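Local structure of protein A6 homolog (Fowlpox virus, 6BR8) at residues N155-L161 and T214-I218; I21-I25 and I37-N41. The protein probably plays an essential role in the transition from immature to mature virion, and its C-terminal part, described here, binds phospholipids. All blocks are in the same frame, centred on the assembly; numbering follows the deposited sequence.

Contact 1: residues N155-L161 and T214-I218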
ATOM      1  N   ASN A 155     -12.675   1.751  12.759  1.00 53.45           N
ATOM      2  CA  ASN A 155     -12.555   0.537  13.551  1.00 51.70           C
ATOM      3  C   ASN A 155     -11.924   0.857  14.908  1.00 51.04           C
ATOM      4  O   ASN A 155     -10.826   1.410  14.985  1.00 51.13           O
ATOM      5  CB  ASN A 155     -11.737  -0.494  12.785  1.00 50.85           C
ATOM      6  CG  ASN A 155     -11.865  -1.868  13.349  1.00 65.15           C
ATOM      7  OD1 ASN A 155     -11.679  -2.070  14.539  1.00 59.88           O
ATOM      8  ND2 ASN A 155     -12.221  -2.829  12.500  1.00 59.65           N
ATOM      9  N   GLU A 156     -12.635   0.529  15.980  1.00 64.33           N
ATOM     10  CA  GLU A 156     -12.226   0.891  17.330  1.00 64.98           C
ATOM     11  C   GLU A 156     -11.115  -0.003  17.871  1.00 60.50           C
ATOM     12  O   GLU A 156     -10.269   0.461  18.639  1.00 54.03           O
ATOM     13  CB  GLU A 156     -13.430   0.843  18.266  1.00 54.36           C
ATOM     14  CG  GLU A 156     -13.121   1.231  19.699  1.00 80.29           C
ATOM     15  CD  GLU A 156     -13.090   0.032  20.630  1.00103.39           C
ATOM     16  OE1 GLU A 156     -13.304  -1.102  20.141  1.00105.02           O
ATOM     17  OE2 GLU A 156     -12.862   0.224  21.847  1.00113.71           O
ATOM     18  N   ARG A 157     -11.101  -1.284  17.511  1.00 60.42           N
ATOM     19  CA  ARG A 157     -10.010  -2.117  17.978  1.00 53.16           C
ATOM     20  C   ARG A 157      -8.723  -1.693  17.308  1.00 55.53           C
ATOM     21  O   ARG A 157      -7.674  -1.637  17.956  1.00 57.81           O
ATOM     22  CB  ARG A 157     -10.310  -3.588  17.728  1.00 73.81           C
ATOM     23  CG  ARG A 157     -11.509  -4.134  18.499  1.00 81.34           C
ATOM     24  CD  ARG A 157     -11.839  -5.525  18.012  1.00 82.72           C
ATOM     25  NE  ARG A 157     -10.777  -6.479  18.327  1.00 88.01           N
ATOM     26  CZ  ARG A 157     -10.553  -7.601  17.650  1.00 80.59           C
ATOM     27  NH1 ARG A 157     -11.307  -7.904  16.605  1.00 68.05           N
ATOM     28  NH2 ARG A 157      -9.575  -8.418  18.018  1.00 82.00           N
ATOM     29  N   LEU A 158      -8.810  -1.328  16.033  1.00 52.44           N
ATOM     30  CA  LEU A 158      -7.662  -0.797  15.308  1.00 64.18           C
ATOM     31  C   LEU A 158      -7.164   0.498  15.947  1.00 60.57           C
ATOM     32  O   LEU A 158      -5.954   0.751  16.038  1.00 50.39           O
ATOM     33  CB  LEU A 158      -8.070  -0.562  13.855  1.00 63.42           C
ATOM     34  CG  LEU A 158      -7.061  -0.752  12.739  1.00 75.47           C
ATOM     35  CD1 LEU A 158      -6.477  -2.151  12.833  1.00 74.19           C
ATOM     36  CD2 LEU A 158      -7.765  -0.537  11.399  1.00 70.59           C
ATOM     37  N   HIS A 159      -8.088   1.339  16.391  1.00 56.28           N
ATOM     38  CA  HIS A 159      -7.676   2.601  16.987  1.00 64.06           C
ATOM     39  C   HIS A 159      -6.970   2.351  18.307  1.00 61.07           C
ATOM     40  O   HIS A 159      -5.936   2.969  18.609  1.00 54.85           O
ATOM     41  CB  HIS A 159      -8.883   3.507  17.192  1.00 61.84           C
ATOM     42  CG  HIS A 159      -8.521   4.879  17.643  1.00 77.98           C
ATOM     43  ND1 HIS A 159      -9.136   5.498  18.710  1.00 84.78           N
ATOM     44  CD2 HIS A 159      -7.600   5.753  17.181  1.00 75.30           C
ATOM     45  CE1 HIS A 159      -8.613   6.699  18.882  1.00 83.50           C
ATOM     46  NE2 HIS A 159      -7.677   6.880  17.967  1.00 75.76           N
ATOM     47  N   VAL A 160      -7.507   1.419  19.091  1.00 49.02           N
ATOM     48  CA  VAL A 160      -6.859   1.025  20.329  1.00 45.67           C
ATOM     49  C   VAL A 160      -5.462   0.487  20.045  1.00 57.69           C
ATOM     50  O   VAL A 160      -4.471   0.948  20.629  1.00 54.18           O
ATOM     51  CB  VAL A 160      -7.736   0.013  21.079  1.00 54.57           C
ATOM     52  CG1 VAL A 160      -6.989  -0.554  22.257  1.00 47.21           C
ATOM     53  CG2 VAL A 160      -9.024   0.707  21.534  1.00 49.20           C
ATOM     54  N   LEU A 161      -5.354  -0.452  19.103  1.00 47.07           N
ATOM     55  CA  LEU A 161      -4.060  -1.049  18.824  1.00 48.58           C
ATOM     56  C   LEU A 161      -3.063   0.017  18.344  1.00 50.39           C
ATOM     57  O   LEU A 161      -1.924   0.072  18.817  1.00 49.15           O
ATOM     58  CB  LEU A 161      -4.221  -2.182  17.806  1.00 49.86           C
ATOM     59  CG  LEU A 161      -2.913  -2.703  17.181  1.00 57.00           C
ATOM     60  CD1 LEU A 161      -2.056  -3.301  18.297  1.00 50.53           C
ATOM     61  CD2 LEU A 161      -3.150  -3.693  16.039  1.00 60.08           C
ATOM     62  N   THR A 214      -3.785  -9.743  18.253  1.00 47.89           N
ATOM     63  CA  THR A 214      -4.706  -8.655  17.962  1.00 45.58           C
ATOM     64  C   THR A 214      -4.748  -8.313  16.477  1.00 50.74           C
ATOM     65  O   THR A 214      -5.823  -8.171  15.893  1.00 48.36           O
ATOM     66  CB  THR A 214      -4.312  -7.438  18.771  1.00 45.50           C
ATOM     67  OG1 THR A 214      -4.403  -7.796  20.160  1.00 55.89           O
ATOM     68  CG2 THR A 214      -5.263  -6.277  18.439  1.00 45.23           C
ATOM     69  N   LEU A 215      -3.592  -8.132  15.838  1.00 53.95           N
ATOM     70  CA  LEU A 215      -3.649  -7.593  14.482  1.00 58.05           C
ATOM     71  C   LEU A 215      -4.339  -8.574  13.537  1.00 46.92           C
ATOM     72  O   LEU A 215      -5.191  -8.196  12.729  1.00 50.51           O
ATOM     73  CB  LEU A 215      -2.248  -7.260  13.977  1.00 50.83           C
ATOM     74  CG  LEU A 215      -2.337  -6.793  12.527  1.00 43.31           C
ATOM     75  CD1 LEU A 215      -3.045  -5.470  12.435  1.00 40.82           C
ATOM     76  CD2 LEU A 215      -0.930  -6.728  11.952  1.00 57.22           C
ATOM     77  N   ILE A 216      -3.947  -9.844  13.606  1.00 50.45           N
ATOM     78  CA  ILE A 216      -4.577 -10.868  12.783  1.00 46.25           C
ATOM     79  C   ILE A 216      -6.068 -10.929  13.082  1.00 56.66           C
ATOM     80  O   ILE A 216      -6.905 -10.927  12.169  1.00 51.74           O
ATOM     81  CB  ILE A 216      -3.908 -12.223  13.038  1.00 44.58           C
ATOM     82  CG1 ILE A 216      -2.436 -12.162  12.623  1.00 54.18           C
ATOM     83  CG2 ILE A 216      -4.711 -13.383  12.368  1.00 44.04           C
ATOM     84  CD1 ILE A 216      -2.219 -12.114  11.138  1.00 54.74           C
ATOM     85  N   SER A 217      -6.418 -11.012  14.367  1.00 44.07           N
ATOM     86  CA  SER A 217      -7.820 -11.088  14.759  1.00 48.89           C
ATOM     87  C   SER A 217      -8.631  -9.962  14.144  1.00 55.39           C
ATOM     88  O   SER A 217      -9.632 -10.209  13.473  1.00 54.19           O
ATOM     89  CB  SER A 217      -7.945 -11.026  16.267  1.00 40.68           C
ATOM     90  OG  SER A 217      -9.293 -10.825  16.636  1.00 54.34           O
ATOM     91  N   ILE A 218      -8.197  -8.712  14.357  1.00 52.97           N
ATOM     92  CA  ILE A 218      -8.893  -7.559  13.796  1.00 56.12           C
ATOM     93  C   ILE A 218      -9.080  -7.719  12.298  1.00 63.59           C
ATOM     94  O   ILE A 218     -10.198  -7.612  11.782  1.00 61.71           O
ATOM     95  CB  ILE A 218      -8.122  -6.270  14.111  1.00 54.64           C
ATOM     96  CG1 ILE A 218      -8.362  -5.841  15.557  1.00 57.27           C
ATOM     97  CG2 ILE A 218      -8.487  -5.182  13.110  1.00 57.24           C
ATOM     98  CD1 ILE A 218      -7.509  -4.673  15.959  1.00 62.96           C
TER
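Residues 156-161 and 214-218 are helical and run nearly antiparallel. The short axes of 156-161 and 214-218 come within 10.4 Å at an angle of 162° between their N-to-C directions. Arg157 lies across from Ile218, with 7.0 Å between their CA atoms, and Leu161 across from Thr214 at 7.7 Å. Asn155 sits between helices 134-154 and 156-170. It is the N-cap of the second, where Asn155 OD1 accepts weak hydrogen bonds from Arg157 N (3.1 Å) and Leu158 N (3.3 Å). Its ND2 bonds to Glu151 one turn back.

Ile218 is the centre of the contact. It is buried and points at the other helix. Ile218 CD1 lies 3.5 Å from Arg157 CB and Ile218 CG2 lies 3.6 Å from Leu158 CD1. Leu161 closes the far end. Leu161 CD2 packs 4.0 Å from Leu215 CD1 and 4.1 Å from Thr214 CG2. The side chain of Leu158 also comes within about 4 Å of a bound phosphatidylethanolamine (6OU). Leu215 touches Phe241 of helix 237-249 as well.

Arg157 reaches over the outer edge of this core. Arg157 NH2 donates a nearly linear hydrogen bond to Ser217 OG (2.8 Å, 174°). Ile218 CG1 lies over one face of the guanidinium.

The result is an antiparallel helix pair with an aliphatic centre and a polar bond at its margin. Leucine and isoleucine supply most of the fit between helices 156-170 and 212-225. The single directional bond between the segments is the one from Arg157 to Ser217.

Contact 2: residues I21-I25 and I37-N41; sequences IVSLI and ILMEN. With 6OU ([(2~{R})-1-[2-azanylethoxy(oxidanyl)phosphoryl]oxy-3-hexadecanoyloxy-propan-2-yl] (~{Z})-octadec-9-enoate), chain G.
Two short carbon-oxygen approaches mark this contact, which has no hydrogen bond between its segments. Ile21 CD1 lies 3.0 Å from Asn41 OD1, and Ile37 CD1 3.1 Å from Leu24 O. Segment 21-25 is helical and belongs to helix 5-26. Residues 37-41 hold the end of helix 31-40 and then Asn41, the N-cap position of helix 42-54. The segments run in nearly opposite directions. Ile25 faces Ile37, with CA atoms 6.8 Å apart.

Ile37 points across with chi1 m, chi2 t. Ile37 CD1 is 3.6 Å from Leu24 CB, and Ile37 CG2 3.8 Å from Ile25 CG1. Ile25, also m then t, sets CD1 3.7 Å from Leu38 CG. The m, m rotamer of Ile21 carries CD1 to Asn41. Asn41, chi1 m, turns back so that ND2 donates to Ile37 O at 2.5 Å.

Ile21, Ile25 and Leu38 line a pocket for the phosphatidylethanolamine 6OU. Ile25 CD1 is 3.5 Å and Leu38 CD2 3.8 Å from 6OU C08, and Ile21 CG2 3.7 Å from 6OU C06. Tyr113 of helix 112-120 touches Ile25 and Leu38. This is a two-helix wall of a lipid pocket: its branched aliphatic side chains meet one acyl chain through apolar contact.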
ATOM      1  N   ILE A  21      -1.502  15.123  -4.059  1.00 77.82           N
ATOM      2  CA  ILE A  21      -2.852  14.774  -4.483  1.00 72.25           C
ATOM      3  C   ILE A  21      -3.697  14.433  -3.265  1.00 82.70           C
ATOM      4  O   ILE A  21      -4.846  14.871  -3.140  1.00 92.59           O
ATOM      5  CB  ILE A  21      -2.822  13.601  -5.477  1.00 67.28           C
ATOM      6  CG1 ILE A  21      -1.885  13.904  -6.632  1.00 77.66           C
ATOM      7  CG2 ILE A  21      -4.216  13.313  -5.993  1.00 69.80           C
ATOM      8  CD1 ILE A  21      -1.982  15.300  -7.087  1.00 94.03           C
ATOM      9  N   VAL A  22      -3.129  13.665  -2.338  1.00 85.83           N
ATOM     10  CA  VAL A  22      -3.898  13.188  -1.194  1.00 86.38           C
ATOM     11  C   VAL A  22      -4.347  14.354  -0.323  1.00 87.36           C
ATOM     12  O   VAL A  22      -5.523  14.450   0.042  1.00 93.37           O
ATOM     13  CB  VAL A  22      -3.078  12.151  -0.407  1.00 76.94           C
ATOM     14  CG1 VAL A  22      -3.734  11.848   0.908  1.00 84.17           C
ATOM     15  CG2 VAL A  22      -2.934  10.868  -1.232  1.00 68.00           C
ATOM     16  N   SER A  23      -3.434  15.276  -0.006  1.00 89.86           N
ATOM     17  CA  SER A  23      -3.792  16.412   0.840  1.00 93.98           C
ATOM     18  C   SER A  23      -4.808  17.326   0.169  1.00 96.50           C
ATOM     19  O   SER A  23      -5.569  18.006   0.865  1.00 96.75           O
ATOM     20  CB  SER A  23      -2.546  17.210   1.221  1.00 91.00           C
ATOM     21  OG  SER A  23      -1.607  16.386   1.891  1.00 97.87           O
ATOM     22  N   LEU A  24      -4.831  17.363  -1.173  1.00 94.30           N
ATOM     23  CA  LEU A  24      -5.861  18.124  -1.872  1.00 77.60           C
ATOM     24  C   LEU A  24      -7.218  17.442  -1.770  1.00 80.34           C
ATOM     25  O   LEU A  24      -8.248  18.117  -1.657  1.00 85.89           O
ATOM     26  CB  LEU A  24      -5.486  18.319  -3.340  1.00 78.79           C
ATOM     27  CG  LEU A  24      -4.235  19.129  -3.693  1.00 92.79           C
ATOM     28  CD1 LEU A  24      -3.976  19.086  -5.206  1.00 85.69           C
ATOM     29  CD2 LEU A  24      -4.347  20.571  -3.195  1.00 91.73           C
ATOM     30  N   ILE A  25      -7.244  16.111  -1.792  1.00 78.33           N
ATOM     31  CA  ILE A  25      -8.514  15.401  -1.729  1.00 71.29           C
ATOM     32  C   ILE A  25      -9.067  15.407  -0.314  1.00 81.55           C
ATOM     33  O   ILE A  25     -10.262  15.633  -0.111  1.00 90.30           O
ATOM     34  CB  ILE A  25      -8.346  13.976  -2.270  1.00 74.15           C
ATOM     35  CG1 ILE A  25      -8.121  14.035  -3.789  1.00 72.04           C
ATOM     36  CG2 ILE A  25      -9.559  13.126  -1.896  1.00 67.47           C
ATOM     37  CD1 ILE A  25      -7.597  12.767  -4.373  1.00 66.42           C
ATOM     38  N   ILE A  37      -9.992  17.169  -8.685  1.00 89.97           N
ATOM     39  CA  ILE A  37      -8.589  17.038  -8.293  1.00 88.18           C
ATOM     40  C   ILE A  37      -7.946  15.805  -8.919  1.00 84.04           C
ATOM     41  O   ILE A  37      -6.801  15.854  -9.387  1.00 78.78           O
ATOM     42  CB  ILE A  37      -8.480  17.016  -6.761  1.00 84.14           C
ATOM     43  CG1 ILE A  37      -8.889  18.382  -6.210  1.00 96.23           C
ATOM     44  CG2 ILE A  37      -7.064  16.670  -6.318  1.00 74.59           C
ATOM     45  CD1 ILE A  37      -8.822  18.513  -4.701  1.00 93.21           C
ATOM     46  N   LEU A  38      -8.669  14.691  -8.964  1.00 74.38           N
ATOM     47  CA  LEU A  38      -8.122  13.503  -9.597  1.00 76.65           C
ATOM     48  C   LEU A  38      -7.979  13.689 -11.111  1.00 85.35           C
ATOM     49  O   LEU A  38      -6.942  13.348 -11.691  1.00 86.15           O
ATOM     50  CB  LEU A  38      -8.981  12.291  -9.232  1.00 77.21           C
ATOM     51  CG  LEU A  38      -8.813  11.822  -7.789  1.00 73.67           C
ATOM     52  CD1 LEU A  38     -10.039  11.084  -7.313  1.00 79.08           C
ATOM     53  CD2 LEU A  38      -7.545  10.978  -7.677  1.00 74.10           C
HETATM   54  N   MSE A  39      -8.998  14.244 -11.766  1.00 76.58           N
HETATM   55  CA  MSE A  39      -8.927  14.504 -13.215  1.00 85.09           C
HETATM   56  C   MSE A  39      -7.848  15.503 -13.621  1.00 90.41           C
HETATM   57  O   MSE A  39      -7.247  15.373 -14.684  1.00 86.74           O
HETATM   58  CB  MSE A  39     -10.250  15.024 -13.786  1.00 94.20           C
HETATM   59  CG  MSE A  39     -11.444  14.101 -13.718  1.00109.06           C
HETATM   60 SE   MSE A  39     -11.283  12.582 -14.950  1.00118.78          SE
HETATM   61  CE  MSE A  39     -10.799  13.480 -16.652  1.00102.66           C
ATOM     62  N   GLU A  40      -7.602  16.521 -12.799  1.00 88.50           N
ATOM     63  CA  GLU A  40      -6.554  17.461 -13.176  1.00 78.43           C
ATOM     64  C   GLU A  40      -5.180  16.813 -13.096  1.00 80.19           C
ATOM     65  O   GLU A  40      -4.242  17.268 -13.762  1.00 90.43           O
ATOM     66  N   ASN A  41      -5.066  15.710 -12.353  1.00 71.42           N
ATOM     67  CA  ASN A  41      -3.860  14.891 -12.301  1.00 81.79           C
ATOM     68  C   ASN A  41      -3.999  13.615 -13.128  1.00 81.11           C
ATOM     69  O   ASN A  41      -3.265  12.651 -12.908  1.00 75.31           O
ATOM     70  CB  ASN A  41      -3.508  14.556 -10.855  1.00 69.99           C
ATOM     71  CG  ASN A  41      -3.256  15.791 -10.036  1.00 78.47           C
ATOM     72  OD1 ASN A  41      -2.121  16.239  -9.905  1.00 83.61           O
ATOM     73  ND2 ASN A  41      -4.317  16.358  -9.479  1.00 73.13           N
TER
HETATM   74  C01 6OU G 405       0.128   5.892  -8.494  1.00 96.49           C
HETATM   75  C02 6OU G 405      -1.169   6.285  -7.793  1.00 98.79           C
HETATM   76  C03 6OU G 405      -1.447   7.784  -7.865  1.00100.77           C
HETATM   77  C04 6OU G 405      -2.829   8.145  -7.324  1.00 97.26           C
HETATM   78  C05 6OU G 405      -2.746   8.949  -6.030  1.00 98.41           C
HETATM   79  C06 6OU G 405      -4.056   9.652  -5.688  1.00 97.41           C
HETATM   80  C07 6OU G 405      -4.859   8.901  -4.630  1.00 98.99           C
HETATM   81  C08 6OU G 405      -6.229   9.523  -4.398  1.00 99.73           C
HETATM   82  C09 6OU G 405      -6.989   8.906  -3.228  1.00102.78           C
HETATM   83  C10 6OU G 405      -8.459   8.712  -3.593  1.00109.52           C
HETATM   84  C11 6OU G 405      -9.431   8.902  -2.431  1.00110.79           C
HETATM   85  C12 6OU G 405      -8.875   9.661  -1.227  1.00114.95           C
HETATM   86  C13 6OU G 405      -9.945   9.885  -0.155  1.00112.77           C
HETATM   87  C14 6OU G 405     -11.359   9.761  -0.725  1.00110.44           C
HETATM   88  C15 6OU G 405     -12.283   8.883   0.118  1.00118.00           C
HETATM   89  C16 6OU G 405     -12.138   7.380  -0.143  1.00118.97           C
HETATM   90  O17 6OU G 405     -11.346   6.959  -0.923  1.00111.28           O
HETATM   91  O18 6OU G 405     -12.945   6.479   0.556  1.00119.93           O
HETATM   92  C19 6OU G 405     -13.346   5.385  -0.213  1.00113.72           C
HETATM   93  C20 6OU G 405     -14.632   5.801  -0.925  1.00110.89           C
HETATM   94  C21 6OU G 405     -15.813   5.071  -0.288  1.00114.79           C
HETATM   95  O22 6OU G 405     -15.817   5.479   1.049  1.00127.05           O
HETATM   96  P23 6OU G 405     -17.131   6.292   1.627  1.00141.18           P
HETATM   97  O24 6OU G 405     -17.305   5.964   3.096  1.00142.52           O
HETATM   98  O25 6OU G 405     -18.352   5.847   0.850  1.00144.27           O
HETATM   99  O26 6OU G 405     -16.964   7.931   1.464  1.00142.46           O
HETATM  100  C27 6OU G 405     -15.717   8.523   1.210  1.00133.35           C
HETATM  101  C28 6OU G 405     -15.824  10.008   1.556  1.00120.36           C
HETATM  102  N29 6OU G 405     -14.567  10.690   1.324  1.00110.88           N
HETATM  103  O30 6OU G 405     -14.569   5.609  -2.321  1.00111.71           O
HETATM  104  C31 6OU G 405     -14.130   4.380  -2.843  1.00110.37           C
HETATM  105  O32 6OU G 405     -14.882   3.472  -2.928  1.00114.99           O
HETATM  106  C33 6OU G 405     -12.696   4.204  -3.351  1.00110.77           C
HETATM  107  C34 6OU G 405     -12.633   4.148  -4.876  1.00111.08           C
HETATM  108  C35 6OU G 405     -11.215   4.272  -5.424  1.00104.60           C
HETATM  109  C36 6OU G 405     -11.176   5.116  -6.691  1.00103.91           C
HETATM  110  C37 6OU G 405      -9.853   4.984  -7.433  1.00104.38           C
HETATM  111  C38 6OU G 405      -8.997   6.244  -7.342  1.00100.55           C
HETATM  112  C39 6OU G 405      -7.964   6.268  -8.467  1.00104.69           C
HETATM  113  C40 6OU G 405      -6.639   5.611  -8.083  1.00107.33           C
HETATM  114  C41 6OU G 405      -6.278   4.672  -8.936  1.00104.48           C

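In the fold
Contact 2 is complete before contact 1 begins in the sequence. Their centres are 30 Å apart and their nearest atoms about 17 Å, so they do not touch. Each centre lies about 18 Å from the centre of the chain. Both join antiparallel helix segments through aliphatic side chains in the mainly helical C-terminal part of the protein. Their relation to lipid differs. Contact 2 contributes three residues to a 6OU pocket. Contact 1 reaches lipid less directly: Leu158 is about 4 Å from another bound 6OU molecule, and Leu215 about 6 Å from the phosphatidylglycerol PGV. Bound lipid thus lies close to both helix pairs.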